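Local atomic coordinates of cysteine protease (Listeria monocytogenes, PDB entry 5HU4), a protein that anchors surface proteins to the cell wall as a transpeptidase, cleaving their C-terminal sorting signals and transferring the resulting thioester intermediate to the wall. Residues Val18-Asn23 against Ala31-Ser36. Residues are numbered along the deposited sequence; the frame is centred on the assembly and turned at random.
Sequences VFKGTN and ATTMRS
The Phe19 ring presents an edge to Ala31: CD1 lies 3.7 Å from Ala31 O, and that oxygen sits near the ring plane rather than over a face. Phe19 CG is anti to the carbonyl carbon and beside the backbone N (chi1 -67°); that N-H donates to the same oxygen, at 2.7 Å from Phe19 N to Ala31 O. The Val18 CA-H adds a weaker contact to Ala31 O. Across the ring's side of the sheet, Phe19 CB meets Thr32 CG2, while Val18 and Ala31 turn to the other side, where Val18 CG1 approaches Thr33 CG2 and Ile7 touches both Val18 and Ala31. The pairing illustrates how two parallel strands are joined in the sortase beta-barrel: strand 31-33 runs alongside strand 14-19, and the second backbone bond, Thr33 N to Phe19 O at 3.0 Å, is nearly straight (170°). Beyond it the strand of Phe19 ends, and threonine hydroxyls take over the pairing. Thr33 OG1, set between its backbone N and carbonyl carbon (chi1 64°), accepts Gly21 N at 2.7 Å. Gly21 adopts a positive phi, a conformation open to glycine because it has no CB to press on Lys20 O. Thr22 OG1 then donates to Thr33 O at 2.8 Å from above the carbonyl plane, and lies equally close, 2.8 Å, to Thr32 OG1. The latter hydroxyl also bonds Ala48 O of the neighbouring strand 44-48. The side chain of Thr32 is about 8 Å from that of His50, an active-site residue.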
ATOM      1  N   VAL A  18      -5.048   6.968  -1.621  1.00 19.33           N
ATOM      2  CA  VAL A  18      -4.189   6.487  -2.696  1.00 19.89           C
ATOM      3  C   VAL A  18      -4.164   7.485  -3.848  1.00 20.12           C
ATOM      4  O   VAL A  18      -5.210   7.893  -4.352  1.00 21.13           O
ATOM      5  CB  VAL A  18      -4.642   5.112  -3.219  1.00 19.20           C
ATOM      6  CG1 VAL A  18      -3.654   4.592  -4.251  1.00 19.04           C
ATOM      7  CG2 VAL A  18      -4.773   4.127  -2.070  1.00 17.94           C
ATOM      8  N   PHE A  19      -2.962   7.880  -4.253  1.00 21.10           N
ATOM      9  CA  PHE A  19      -2.793   8.838  -5.337  1.00 21.80           C
ATOM     10  C   PHE A  19      -2.246   8.154  -6.581  1.00 20.85           C
ATOM     11  O   PHE A  19      -1.569   7.130  -6.493  1.00 20.57           O
ATOM     12  CB  PHE A  19      -1.865   9.976  -4.910  1.00 24.05           C
ATOM     13  CG  PHE A  19      -2.437  10.851  -3.830  1.00 25.60           C
ATOM     14  CD1 PHE A  19      -2.346  10.479  -2.498  1.00 21.68           C
ATOM     15  CD2 PHE A  19      -3.061  12.047  -4.147  1.00 26.06           C
ATOM     16  CE1 PHE A  19      -2.874  11.278  -1.503  1.00 22.69           C
ATOM     17  CE2 PHE A  19      -3.589  12.852  -3.155  1.00 25.17           C
ATOM     18  CZ  PHE A  19      -3.495  12.467  -1.831  1.00 22.89           C
ATOM     19  N   LYS A  20      -2.544   8.725  -7.741  1.00 24.97           N
ATOM     20  CA  LYS A  20      -2.069   8.177  -9.002  1.00 25.71           C
ATOM     21  C   LYS A  20      -0.713   8.773  -9.365  1.00 24.98           C
ATOM     22  O   LYS A  20      -0.604   9.967  -9.641  1.00 25.92           O
ATOM     23  CB  LYS A  20      -3.086   8.438 -10.116  1.00 28.02           C
ATOM     24  CG  LYS A  20      -3.127   7.363 -11.191  1.00 27.50           C
ATOM     25  CD  LYS A  20      -4.208   7.660 -12.217  1.00 32.89           C
ATOM     26  CE  LYS A  20      -4.665   6.394 -12.925  1.00 29.26           C
ATOM     27  NZ  LYS A  20      -5.881   6.632 -13.754  1.00 31.86           N
ATOM     28  N   GLY A  21       0.320   7.937  -9.350  1.00 23.04           N
ATOM     29  CA  GLY A  21       1.656   8.369  -9.716  1.00 20.63           C
ATOM     30  C   GLY A  21       2.536   8.715  -8.530  1.00 23.99           C
ATOM     31  O   GLY A  21       2.109   9.406  -7.604  1.00 22.79           O
ATOM     32  N   THR A  22       3.773   8.230  -8.563  1.00 23.65           N
ATOM     33  CA  THR A  22       4.748   8.537  -7.524  1.00 25.75           C
ATOM     34  C   THR A  22       5.626   9.709  -7.951  1.00 29.56           C
ATOM     35  O   THR A  22       6.605   9.535  -8.678  1.00 31.64           O
ATOM     36  CB  THR A  22       5.638   7.320  -7.203  1.00 23.02           C
ATOM     37  OG1 THR A  22       4.818   6.232  -6.762  1.00 21.31           O
ATOM     38  CG2 THR A  22       6.644   7.663  -6.114  1.00 22.72           C
ATOM     39  N   ASN A  23       5.262  10.906  -7.504  1.00 26.20           N
ATOM     40  CA  ASN A  23       6.016  12.106  -7.839  1.00 27.31           C
ATOM     41  C   ASN A  23       6.360  12.921  -6.597  1.00 28.75           C
ATOM     42  O   ASN A  23       5.846  12.653  -5.511  1.00 30.89           O
ATOM     43  CB  ASN A  23       5.236  12.963  -8.840  1.00 26.70           C
ATOM     44  CG  ASN A  23       3.818  13.255  -8.382  1.00 27.36           C
ATOM     45  OD1 ASN A  23       3.604  13.958  -7.394  1.00 30.51           O
ATOM     46  ND2 ASN A  23       2.842  12.716  -9.103  1.00 23.93           N
ATOM     47  N   ALA A  31      -0.323   7.170  -0.036  1.00 16.74           N
ATOM     48  CA  ALA A  31       0.227   6.094  -0.852  1.00 19.82           C
ATOM     49  C   ALA A  31       0.123   6.458  -2.329  1.00 21.60           C
ATOM     50  O   ALA A  31      -0.831   7.117  -2.745  1.00 22.04           O
ATOM     51  CB  ALA A  31      -0.492   4.785  -0.568  1.00 20.00           C
ATOM     52  N   THR A  32       1.106   6.036  -3.117  1.00 20.84           N
ATOM     53  CA  THR A  32       1.151   6.396  -4.530  1.00 19.72           C
ATOM     54  C   THR A  32       1.383   5.188  -5.434  1.00 20.79           C
ATOM     55  O   THR A  32       2.256   4.360  -5.170  1.00 20.88           O
ATOM     56  CB  THR A  32       2.257   7.434  -4.809  1.00 20.21           C
ATOM     57  OG1 THR A  32       3.526   6.903  -4.407  1.00 21.87           O
ATOM     58  CG2 THR A  32       1.988   8.722  -4.045  1.00 20.03           C
ATOM     59  N   THR A  33       0.591   5.095  -6.499  1.00 20.28           N
ATOM     60  CA  THR A  33       0.763   4.052  -7.503  1.00 22.56           C
ATOM     61  C   THR A  33       2.121   4.197  -8.183  1.00 22.55           C
ATOM     62  O   THR A  33       2.659   5.302  -8.271  1.00 20.55           O
ATOM     63  CB  THR A  33      -0.349   4.100  -8.565  1.00 20.81           C
ATOM     64  OG1 THR A  33      -0.267   5.336  -9.287  1.00 21.12           O
ATOM     65  CG2 THR A  33      -1.718   3.988  -7.910  1.00 20.72           C
ATOM     66  N   MET A  34       2.672   3.087  -8.663  1.00 22.09           N
ATOM     67  CA  MET A  34       4.027   3.095  -9.204  1.00 21.78           C
ATOM     68  C   MET A  34       4.083   2.729 -10.687  1.00 23.92           C
ATOM     69  O   MET A  34       5.098   2.951 -11.347  1.00 28.27           O
ATOM     70  CB  MET A  34       4.916   2.153  -8.392  1.00 21.01           C
ATOM     71  CG  MET A  34       5.148   2.634  -6.969  1.00 22.83           C
ATOM     72  SD  MET A  34       6.257   1.574  -6.028  1.00 33.23           S
ATOM     73  CE  MET A  34       7.778   2.513  -6.135  1.00 24.19           C
ATOM     74  N   ARG A  35       2.998   2.165 -11.208  1.00 20.93           N
ATOM     75  CA  ARG A  35       2.878   1.949 -12.645  1.00 21.70           C
ATOM     76  C   ARG A  35       1.605   2.598 -13.171  1.00 24.70           C
ATOM     77  O   ARG A  35       0.582   2.625 -12.488  1.00 23.33           O
ATOM     78  CB  ARG A  35       2.884   0.458 -12.991  1.00 23.13           C
ATOM     79  CG  ARG A  35       4.007  -0.343 -12.359  1.00 25.67           C
ATOM     80  CD  ARG A  35       4.210  -1.665 -13.089  1.00 26.33           C
ATOM     81  NE  ARG A  35       2.949  -2.225 -13.564  1.00 25.28           N
ATOM     82  CZ  ARG A  35       2.184  -3.052 -12.858  1.00 25.40           C
ATOM     83  NH1 ARG A  35       2.553  -3.422 -11.640  1.00 25.00           N
ATOM     84  NH2 ARG A  35       1.052  -3.508 -13.372  1.00 23.07           N
ATOM     85  N   SER A  36       1.676   3.121 -14.390  1.00 23.66           N
ATOM     86  CA  SER A  36       0.538   3.785 -15.012  1.00 22.38           C
ATOM     87  C   SER A  36      -0.602   2.812 -15.302  1.00 26.21           C
ATOM     88  O   SER A  36      -1.756   3.218 -15.441  1.00 28.57           O
ATOM     89  CB  SER A  36       0.972   4.474 -16.309  1.00 26.91           C
ATOM     90  OG  SER A  36       1.361   3.519 -17.283  1.00 24.33           O
TER